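Local coordinates for protein putative sarcosine dimethylglycine methyltransferase (Galdieria sulphuraria, PDB 2O57) that probably transfers methyl groups from S-adenosylmethionine to sarcosine and dimethylglycine, at residues A91-A96 with P115-R120; R120-N125 with I134-G139; E147-D152 with F291-K296. All coordinates share one frame; numbering follows the deposited sequence.

How the contacts relate
All three contacts belong to one seven-stranded mixed sheet with strand order 3-2-1-4-5-7-6 and flanking helices, the fold of class I methyltransferases. Contacts 1 and 2 are neighbours, with centres about 6 Å apart. They share Arg120 and use successive turns of helix 115-128: contact 1 sets it against the glycine-rich turn, contact 2 against the edge strand 134-138. Contact 3 comes last along the chain. Its centre lies about 25 Å and 24 Å from those of contacts 1 and 2. There the loop before strand 151-157 meets the C-terminal end of strand 284-293 through one lysine, with strand 181-190 between the two strands. The first two pack the probable cofactor-binding half; the third ties in the C-terminal strand.

Contact 1: A91-A96 with P115-R120; sequences AGYGGA and PVQNKR
Tyr93 and Gln117 make the main packing contact. Their side chains cross at about a right angle. Gln117 CG sits over one face of the Tyr93 ring, 4.0 Å from the ring centroid and 26° off the normal, a CH-pi contact displaced toward the rim. The CG of Tyr93 lies beside its own backbone N, chi1 -62°, and this swings the ring across Gln117 and beside the Arg120 side chain.

Arg120 runs side by side with the tyrosine, pointing the same way. Its CD lies 3.7 Å from Tyr93 CE1. The guanidinium and ring planes are only 5° apart. Arg120 NH1 comes within 3.1 Å of Tyr93 OH, but the angle is too poor for a hydrogen bond. Phe37 meets the tyrosine ring and also receives a cation-pi contact from Arg120. An alanine at Tyr93 would leave Gln117 CG without its ring face and is likely to let the Arg120 side chain swing.

The segment 91-96 follows strand 85-89 and leads into helix 95-104. Its glycines fit the Rossmann-type glycine-rich pattern, which in class I methyltransferases usually borders the S-adenosylmethionine site. A type II' turn from Ala91 to Gly94 shapes it, and Gly94 is the N-cap. Gly92 takes a positive phi, which a residue with a side chain adopts less readily, and its CA packs 3.4 Å from Gln117 OE1.

Polar links to the helix are indirect. A water donates to Gly92 O at 2.7 Å and to Asn118 OD1 at 2.8 Å, bridging turn and helix. Asn112, at the end of strand 107-112, gives its ND2 to Gln117 OE1 and takes Gly92 N on its OD1.

Contact 2: R120-N125 with I134-G139; sequences RNEEYN and ITVKYG
Val136 faces the helix and has the most surface buried here. Its CG2 methyl is the point of contact for three helix residues. Asn121 ND2 lies 3.5 Å away from Val136 CG2, and Glu122 CG lies 3.6 Å from the same methyl. Asn125 ND2 is a little farther from it. The valine has CG1 anti to its backbone N, chi1 -178°. That torsion places CG2 beside the N, among the helix side chains.

Asn125 meets Ile134, and the two side chains cross at about a right angle. The amide spans the isoleucine, its nitrogen at the CG2 branch and its oxygen at the CD1 end. Asn125 ND2 is 3.4 Å from Ile134 CG2, and Asn125 OD1 is 3.5 Å from Ile134 CD1. Both polar atoms of this amide have hydrogen-bond partners. OD1 takes a hydrogen bond from Arg98 NH1, on helix 95-104. ND2 gives a weak one to Asn121 OD1. A water accepts from Asn125 ND2 at 2.8 Å and donates to Ile134 O at 2.7 Å, joining helix to strand.

Helix 115-128 and strand 134-138 are the last two elements of a beta-alpha-beta unit that starts with strand 107-112. The axes of segments 120-125 and 134-138 run nearly antiparallel, at 170°, with a closest approach of 8.5 Å, as expected where the helix returns to the neighbouring parallel strand. Ile134 also touches helix 95-104, through Ala97, Arg98 and Val101.

A second water accepts from Val136 N and donates to Glu122 OE2, so the outer edge of strand 134-138 meets the helix through solvent. Asparagine amides and the Glu122 CG lie against the methyls of Val136 and Ile134, and the polar bonding is left to Arg98, Asn121 and two waters.

Contact 3: E147-D152 with F291-K296; sequences EDNSYD and FRKSDK
This contact joins the turn before strand 151-157 to the end of the long C-terminal strand 284-293, at the protein surface, beside the ends of the strands of the methyltransferase sheet. It rests on one hydrogen bond, from Lys293 NZ to Asn149 OD1, 3.0 Å long. The C=O...N angle at Asn149 is 159°, and the ammonium is tilted 19° from the carbonyl plane. Lys293 has CG anti to its backbone N, chi1 -174°, and the chain stays extended from there, which carries NZ out to the asparagine oxygen. The asparagine meets it at about a right angle.

Asn149 lies at the bend of its loop. Ser150 OG donates to Glu147 O at 3.0 Å, closing that loop from within. The backbone bends at Lys293 in an inverse gamma turn, marked by a weak bond from Ser294 N to Arg292 O.

The same ammonium also donates to the backbone oxygens of Leu177 and Ala174, near the end of helix 166-176. With Asn149 OD1 it meets three oxygens. All three are neutral, and the ammonium is probably stabilised by carbonyl dipoles and not by a carboxylate among these partners. One side chain thereby ties together the loop, the helix end and the last strand.

Contact 1: A91-A96 with P115-R120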
loop_
_atom_site.group_PDB
_atom_site.type_symbol
_atom_site.label_atom_id
_atom_site.label_comp_id
_atom_site.label_asym_id
_atom_site.label_seq_id
_atom_site.Cartn_x
_atom_site.Cartn_y
_atom_site.Cartn_z
ATOM N N ALA A 91 -12.218 -12.654 13.379
ATOM C CA ALA A 91 -12.365 -11.465 14.207
ATOM C C ALA A 91 -11.609 -11.433 15.570
ATOM O O ALA A 91 -11.523 -10.390 16.202
ATOM C CB ALA A 91 -13.860 -11.210 14.407
ATOM N N GLY A 92 -11.127 -12.582 16.041
ATOM C CA GLY A 92 -10.391 -12.681 17.311
ATOM C C GLY A 92 -11.296 -12.249 18.439
ATOM O O GLY A 92 -12.424 -12.727 18.548
ATOM N N TYR A 93 -10.817 -11.329 19.263
ATOM C CA TYR A 93 -11.581 -10.807 20.380
ATOM C C TYR A 93 -12.524 -9.685 20.014
ATOM O O TYR A 93 -13.237 -9.175 20.891
ATOM C CB TYR A 93 -10.675 -10.364 21.537
ATOM C CG TYR A 93 -9.873 -11.509 22.121
ATOM C CD1 TYR A 93 -10.493 -12.468 22.930
ATOM C CD2 TYR A 93 -8.503 -11.652 21.842
ATOM C CE1 TYR A 93 -9.772 -13.547 23.458
ATOM C CE2 TYR A 93 -7.758 -12.743 22.366
ATOM C CZ TYR A 93 -8.407 -13.671 23.190
ATOM O OH TYR A 93 -7.744 -14.742 23.740
ATOM N N GLY A 94 -12.528 -9.302 18.737
ATOM C CA GLY A 94 -13.514 -8.364 18.228
ATOM C C GLY A 94 -13.029 -6.929 18.239
ATOM O O GLY A 94 -13.817 -6.013 18.087
ATOM N N GLY A 95 -11.723 -6.738 18.409
ATOM C CA GLY A 95 -11.159 -5.405 18.523
ATOM C C GLY A 95 -11.453 -4.522 17.314
ATOM O O GLY A 95 -11.854 -3.357 17.485
ATOM N N ALA A 96 -11.217 -5.062 16.108
ATOM C CA ALA A 96 -11.471 -4.334 14.856
ATOM C C ALA A 96 -12.934 -4.014 14.731
ATOM O O ALA A 96 -13.271 -2.951 14.244
ATOM C CB ALA A 96 -11.055 -5.151 13.667
ATOM N N PRO A 115 -13.908 -20.720 19.975
ATOM C CA PRO A 115 -15.082 -20.406 20.791
ATOM C C PRO A 115 -14.812 -19.605 22.081
ATOM O O PRO A 115 -15.679 -18.867 22.498
ATOM C CB PRO A 115 -15.707 -21.790 21.091
ATOM C CG PRO A 115 -14.700 -22.786 20.789
ATOM C CD PRO A 115 -13.683 -22.180 19.846
ATOM N N VAL A 116 -13.627 -19.697 22.675
ATOM C CA VAL A 116 -13.335 -18.920 23.904
ATOM C C VAL A 116 -13.148 -17.450 23.496
ATOM O O VAL A 116 -13.659 -16.557 24.174
ATOM C CB VAL A 116 -12.089 -19.457 24.665
ATOM C CG1 VAL A 116 -11.622 -18.474 25.734
ATOM C CG2 VAL A 116 -12.366 -20.905 25.257
ATOM N N GLN A 117 -12.458 -17.212 22.374
ATOM C CA GLN A 117 -12.396 -15.864 21.801
ATOM C C GLN A 117 -13.788 -15.289 21.515
ATOM O O GLN A 117 -14.037 -14.139 21.806
ATOM C CB GLN A 117 -11.555 -15.803 20.498
ATOM C CG GLN A 117 -10.012 -16.022 20.696
ATOM C CD GLN A 117 -9.236 -15.795 19.398
ATOM O OE1 GLN A 117 -9.800 -15.843 18.307
ATOM N NE2 GLN A 117 -7.947 -15.540 19.518
ATOM N N ASN A 118 -14.662 -16.079 20.899
ATOM C CA ASN A 118 -16.024 -15.626 20.618
ATOM C C ASN A 118 -16.791 -15.264 21.871
ATOM O O ASN A 118 -17.516 -14.259 21.904
ATOM C CB ASN A 118 -16.796 -16.706 19.870
ATOM C CG ASN A 118 -16.248 -16.939 18.481
ATOM O OD1 ASN A 118 -15.501 -16.096 17.948
ATOM N ND2 ASN A 118 -16.584 -18.098 17.887
ATOM N N LYS A 119 -16.649 -16.082 22.904
ATOM C CA LYS A 119 -17.346 -15.771 24.148
ATOM C C LYS A 119 -16.832 -14.462 24.767
ATOM O O LYS A 119 -17.639 -13.616 25.208
ATOM C CB LYS A 119 -17.275 -16.933 25.131
ATOM C CG LYS A 119 -18.019 -18.189 24.648
ATOM C CD LYS A 119 -19.553 -17.952 24.469
ATOM C CE LYS A 119 -20.374 -19.229 24.680
ATOM N NZ LYS A 119 -20.309 -20.282 23.589
ATOM N N ARG A 120 -15.507 -14.270 24.777
ATOM C CA ARG A 120 -14.929 -13.007 25.300
ATOM C C ARG A 120 -15.341 -11.810 24.493
ATOM O O ARG A 120 -15.610 -10.764 25.064
ATOM C CB ARG A 120 -13.393 -13.046 25.384
ATOM C CG ARG A 120 -12.926 -13.899 26.465
ATOM C CD ARG A 120 -11.487 -13.699 26.787
ATOM N NE ARG A 120 -11.066 -14.891 27.486
ATOM C CZ ARG A 120 -9.862 -15.439 27.413
ATOM N NH1 ARG A 120 -8.916 -14.900 26.655
ATOM N NH2 ARG A 120 -9.621 -16.554 28.093
HETATM O O HOH W 1 -14.890 -13.423 17.602
#

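Contact 2: R120-N125 with I134-G139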
loop_
_atom_site.group_PDB
_atom_site.type_symbol
_atom_site.label_atom_id
_atom_site.label_comp_id
_atom_site.label_asym_id
_atom_site.label_seq_id
_atom_site.Cartn_x
_atom_site.Cartn_y
_atom_site.Cartn_z
ATOM N N ARG A 120 -15.507 -14.270 24.777
ATOM C CA ARG A 120 -14.929 -13.007 25.300
ATOM C C ARG A 120 -15.341 -11.810 24.493
ATOM O O ARG A 120 -15.610 -10.764 25.064
ATOM C CB ARG A 120 -13.393 -13.046 25.384
ATOM C CG ARG A 120 -12.926 -13.899 26.465
ATOM C CD ARG A 120 -11.487 -13.699 26.787
ATOM N NE ARG A 120 -11.066 -14.891 27.486
ATOM C CZ ARG A 120 -9.862 -15.439 27.413
ATOM N NH1 ARG A 120 -8.916 -14.900 26.655
ATOM N NH2 ARG A 120 -9.621 -16.554 28.093
ATOM N N ASN A 121 -15.302 -11.949 23.154
ATOM C CA ASN A 121 -15.812 -10.955 22.204
ATOM C C ASN A 121 -17.242 -10.471 22.587
ATOM O O ASN A 121 -17.468 -9.272 22.787
ATOM C CB ASN A 121 -15.768 -11.545 20.775
ATOM C CG ASN A 121 -15.980 -10.491 19.691
ATOM O OD1 ASN A 121 -16.306 -9.327 19.997
ATOM N ND2 ASN A 121 -15.850 -10.901 18.406
ATOM N N GLU A 122 -18.184 -11.403 22.721
ATOM C CA GLU A 122 -19.560 -11.056 23.133
ATOM C C GLU A 122 -19.550 -10.295 24.478
ATOM O O GLU A 122 -20.275 -9.331 24.632
ATOM C CB GLU A 122 -20.454 -12.305 23.243
ATOM C CG GLU A 122 -20.696 -13.022 21.921
ATOM C CD GLU A 122 -21.559 -14.282 22.060
ATOM O OE1 GLU A 122 -21.244 -15.170 22.882
ATOM O OE2 GLU A 122 -22.548 -14.380 21.326
ATOM N N GLU A 123 -18.726 -10.750 25.425
ATOM C CA GLU A 123 -18.645 -10.128 26.762
ATOM C C GLU A 123 -18.203 -8.671 26.626
ATOM O O GLU A 123 -18.856 -7.765 27.190
ATOM C CB GLU A 123 -17.693 -10.894 27.703
ATOM C CG GLU A 123 -18.257 -12.239 28.208
ATOM C CD GLU A 123 -17.226 -13.202 28.900
ATOM O OE1 GLU A 123 -16.007 -12.899 28.933
ATOM O OE2 GLU A 123 -17.661 -14.287 29.385
ATOM N N TYR A 124 -17.120 -8.449 25.866
ATOM C CA TYR A 124 -16.626 -7.083 25.572
ATOM C C TYR A 124 -17.671 -6.212 24.902
ATOM O O TYR A 124 -17.802 -5.045 25.249
ATOM C CB TYR A 124 -15.365 -7.077 24.690
ATOM C CG TYR A 124 -14.156 -7.702 25.319
ATOM C CD1 TYR A 124 -13.766 -7.366 26.612
ATOM C CD2 TYR A 124 -13.417 -8.659 24.627
ATOM C CE1 TYR A 124 -12.654 -7.956 27.207
ATOM C CE2 TYR A 124 -12.314 -9.245 25.191
ATOM C CZ TYR A 124 -11.934 -8.907 26.474
ATOM O OH TYR A 124 -10.852 -9.527 27.039
ATOM N N ASN A 125 -18.400 -6.765 23.939
ATOM C CA ASN A 125 -19.442 -5.997 23.261
ATOM C C ASN A 125 -20.588 -5.621 24.183
ATOM O O ASN A 125 -21.137 -4.525 24.091
ATOM C CB ASN A 125 -19.972 -6.758 22.042
ATOM C CG ASN A 125 -18.853 -7.080 21.016
ATOM O OD1 ASN A 125 -17.859 -6.365 20.926
ATOM N ND2 ASN A 125 -19.025 -8.164 20.263
ATOM N N ILE A 134 -22.853 -5.481 16.985
ATOM C CA ILE A 134 -21.875 -6.550 16.723
ATOM C C ILE A 134 -22.448 -7.921 17.103
ATOM O O ILE A 134 -22.888 -8.133 18.243
ATOM C CB ILE A 134 -20.512 -6.313 17.452
ATOM C CG1 ILE A 134 -19.967 -4.897 17.175
ATOM C CG2 ILE A 134 -19.463 -7.401 17.029
ATOM C CD1 ILE A 134 -18.803 -4.491 18.132
ATOM N N THR A 135 -22.449 -8.840 16.141
ATOM C CA THR A 135 -22.830 -10.207 16.438
ATOM C C THR A 135 -21.622 -11.098 16.305
ATOM O O THR A 135 -20.730 -10.826 15.514
ATOM C CB THR A 135 -23.971 -10.729 15.544
ATOM O OG1 THR A 135 -23.459 -10.915 14.223
ATOM C CG2 THR A 135 -25.097 -9.759 15.495
ATOM N N VAL A 136 -21.571 -12.166 17.076
ATOM C CA VAL A 136 -20.413 -13.024 17.020
ATOM C C VAL A 136 -20.928 -14.412 16.663
ATOM O O VAL A 136 -21.769 -14.973 17.384
ATOM C CB VAL A 136 -19.654 -13.092 18.402
ATOM C CG1 VAL A 136 -18.411 -13.966 18.283
ATOM C CG2 VAL A 136 -19.247 -11.699 18.901
ATOM N N LYS A 137 -20.400 -14.967 15.570
ATOM C CA LYS A 137 -20.803 -16.297 15.083
ATOM C C LYS A 137 -19.577 -17.204 15.022
ATOM O O LYS A 137 -18.482 -16.746 14.726
ATOM C CB LYS A 137 -21.419 -16.174 13.678
ATOM C CG LYS A 137 -22.455 -15.016 13.481
ATOM C CD LYS A 137 -22.616 -14.701 11.965
ATOM C CE LYS A 137 -23.682 -13.602 11.689
ATOM N NZ LYS A 137 -25.114 -14.046 11.865
ATOM N N TYR A 138 -19.757 -18.469 15.381
ATOM C CA TYR A 138 -18.740 -19.483 15.256
ATOM C C TYR A 138 -18.814 -20.045 13.846
ATOM O O TYR A 138 -19.907 -20.253 13.310
ATOM C CB TYR A 138 -18.979 -20.612 16.261
ATOM C CG TYR A 138 -18.132 -21.850 16.035
ATOM C CD1 TYR A 138 -16.863 -21.955 16.597
ATOM C CD2 TYR A 138 -18.604 -22.926 15.269
ATOM C CE1 TYR A 138 -16.077 -23.082 16.405
ATOM C CE2 TYR A 138 -17.821 -24.064 15.078
ATOM C CZ TYR A 138 -16.556 -24.133 15.658
ATOM O OH TYR A 138 -15.755 -25.250 15.488
ATOM N N GLY A 139 -17.652 -20.252 13.235
ATOM C CA GLY A 139 -17.611 -21.002 12.001
ATOM C C GLY A 139 -16.347 -20.829 11.187
ATOM O O GLY A 139 -15.345 -20.241 11.651
HETATM O O HOH W 2 -23.271 -12.208 19.305
HETATM O O HOH W 3 -21.649 -9.218 20.348
#

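Contact 3: E147-D152 with F291-K296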
loop_
_atom_site.group_PDB
_atom_site.type_symbol
_atom_site.label_atom_id
_atom_site.label_comp_id
_atom_site.label_asym_id
_atom_site.label_seq_id
_atom_site.Cartn_x
_atom_site.Cartn_y
_atom_site.Cartn_z
ATOM N N GLU A 147 -26.433 -15.998 4.291
ATOM C CA GLU A 147 -27.029 -16.002 2.936
ATOM C C GLU A 147 -26.136 -15.299 1.872
ATOM O O GLU A 147 -25.275 -14.497 2.219
ATOM C CB GLU A 147 -28.370 -15.271 2.930
ATOM C CG GLU A 147 -29.404 -15.733 3.934
ATOM C CD GLU A 147 -30.808 -15.293 3.518
ATOM O OE1 GLU A 147 -31.559 -14.757 4.384
ATOM O OE2 GLU A 147 -31.156 -15.483 2.318
ATOM N N ASP A 148 -26.385 -15.588 0.593
ATOM C CA ASP A 148 -25.756 -14.867 -0.523
ATOM C C ASP A 148 -26.096 -13.387 -0.462
ATOM O O ASP A 148 -27.190 -13.029 -0.024
ATOM C CB ASP A 148 -26.245 -15.369 -1.872
ATOM C CG ASP A 148 -25.962 -16.837 -2.096
ATOM O OD1 ASP A 148 -25.576 -17.542 -1.136
ATOM O OD2 ASP A 148 -26.107 -17.270 -3.248
ATOM N N ASN A 149 -25.164 -12.543 -0.910
ATOM C CA ASN A 149 -25.398 -11.123 -1.055
ATOM C C ASN A 149 -25.839 -10.440 0.229
ATOM O O ASN A 149 -26.794 -9.681 0.196
ATOM C CB ASN A 149 -26.434 -10.863 -2.159
ATOM C CG ASN A 149 -26.032 -11.452 -3.468
ATOM O OD1 ASN A 149 -24.911 -11.218 -3.933
ATOM N ND2 ASN A 149 -26.920 -12.253 -4.072
ATOM N N SER A 150 -25.162 -10.747 1.344
ATOM C CA SER A 150 -25.497 -10.204 2.665
ATOM C C SER A 150 -24.710 -8.946 3.069
ATOM O O SER A 150 -25.237 -8.111 3.801
ATOM C CB SER A 150 -25.256 -11.276 3.759
ATOM O OG SER A 150 -26.333 -12.201 3.813
ATOM N N TYR A 151 -23.456 -8.824 2.611
ATOM C CA TYR A 151 -22.569 -7.801 3.151
ATOM C C TYR A 151 -22.187 -6.658 2.235
ATOM O O TYR A 151 -21.826 -6.856 1.090
ATOM C CB TYR A 151 -21.313 -8.467 3.766
ATOM C CG TYR A 151 -21.695 -9.374 4.924
ATOM C CD1 TYR A 151 -22.039 -8.834 6.159
ATOM C CD2 TYR A 151 -21.771 -10.749 4.757
ATOM C CE1 TYR A 151 -22.425 -9.630 7.214
ATOM C CE2 TYR A 151 -22.157 -11.587 5.800
ATOM C CZ TYR A 151 -22.495 -11.015 7.029
ATOM O OH TYR A 151 -22.876 -11.814 8.086
ATOM N N ASP A 152 -22.206 -5.454 2.780
ATOM C CA ASP A 152 -21.626 -4.328 2.084
ATOM C C ASP A 152 -20.111 -4.441 1.989
ATOM O O ASP A 152 -19.530 -3.965 1.041
ATOM C CB ASP A 152 -22.031 -3.050 2.785
ATOM C CG ASP A 152 -23.527 -2.870 2.792
ATOM O OD1 ASP A 152 -24.054 -2.722 1.675
ATOM O OD2 ASP A 152 -24.161 -2.946 3.870
ATOM N N PHE A 291 -10.607 -5.473 -2.792
ATOM C CA PHE A 291 -11.300 -6.042 -3.938
ATOM C C PHE A 291 -12.684 -5.453 -4.000
ATOM O O PHE A 291 -13.218 -5.015 -2.976
ATOM C CB PHE A 291 -11.481 -7.553 -3.773
ATOM C CG PHE A 291 -10.211 -8.318 -3.508
ATOM C CD1 PHE A 291 -9.412 -8.753 -4.563
ATOM C CD2 PHE A 291 -9.846 -8.645 -2.204
ATOM C CE1 PHE A 291 -8.246 -9.496 -4.319
ATOM C CE2 PHE A 291 -8.695 -9.396 -1.950
ATOM C CZ PHE A 291 -7.895 -9.818 -3.009
ATOM N N ARG A 292 -13.277 -5.448 -5.187
ATOM C CA ARG A 292 -14.695 -5.169 -5.288
ATOM C C ARG A 292 -15.393 -6.287 -6.063
ATOM O O ARG A 292 -14.844 -6.821 -7.028
ATOM C CB ARG A 292 -14.956 -3.809 -5.941
ATOM C CG ARG A 292 -16.437 -3.400 -5.937
ATOM C CD ARG A 292 -16.739 -2.090 -6.668
ATOM N NE ARG A 292 -16.172 -0.879 -6.070
ATOM C CZ ARG A 292 -16.690 -0.165 -5.061
ATOM N NH1 ARG A 292 -17.818 -0.532 -4.413
ATOM N NH2 ARG A 292 -16.050 0.931 -4.688
ATOM N N LYS A 293 -16.593 -6.659 -5.626
ATOM C CA LYS A 293 -17.417 -7.611 -6.361
ATOM C C LYS A 293 -18.063 -6.946 -7.613
ATOM O O LYS A 293 -19.186 -6.414 -7.559
ATOM C CB LYS A 293 -18.499 -8.215 -5.466
ATOM C CG LYS A 293 -19.300 -9.314 -6.149
ATOM C CD LYS A 293 -20.215 -10.066 -5.136
ATOM C CE LYS A 293 -21.231 -10.967 -5.842
ATOM N NZ LYS A 293 -22.089 -11.693 -4.825
ATOM N N SER A 294 -17.307 -6.955 -8.707
ATOM C CA SER A 294 -17.714 -6.375 -9.999
ATOM C C SER A 294 -16.733 -6.893 -11.031
ATOM O O SER A 294 -15.600 -7.280 -10.693
ATOM C CB SER A 294 -17.677 -4.829 -9.998
ATOM O OG SER A 294 -16.376 -4.360 -9.681
ATOM N N ASP A 295 -17.161 -6.844 -12.278
ATOM C CA ASP A 295 -16.375 -7.300 -13.414
ATOM C C ASP A 295 -15.159 -6.405 -13.635
ATOM O O ASP A 295 -14.095 -6.895 -14.008
ATOM C CB ASP A 295 -17.283 -7.322 -14.656
ATOM C CG ASP A 295 -16.626 -7.965 -15.875
ATOM O OD1 ASP A 295 -15.798 -8.896 -15.706
ATOM O OD2 ASP A 295 -16.969 -7.545 -17.016
ATOM N N LYS A 296 -15.306 -5.105 -13.375
ATOM C CA LYS A 296 -14.263 -4.124 -13.700
ATOM C C LYS A 296 -14.012 -3.040 -12.656
ATOM O O LYS A 296 -14.915 -2.722 -11.872
ATOM C CB LYS A 296 -14.569 -3.419 -15.043
ATOM C CG LYS A 296 -14.553 -4.305 -16.286
ATOM C CD LYS A 296 -13.141 -4.738 -16.705
ATOM C CE LYS A 296 -13.176 -5.418 -18.083
ATOM N NZ LYS A 296 -11.929 -5.151 -18.894
#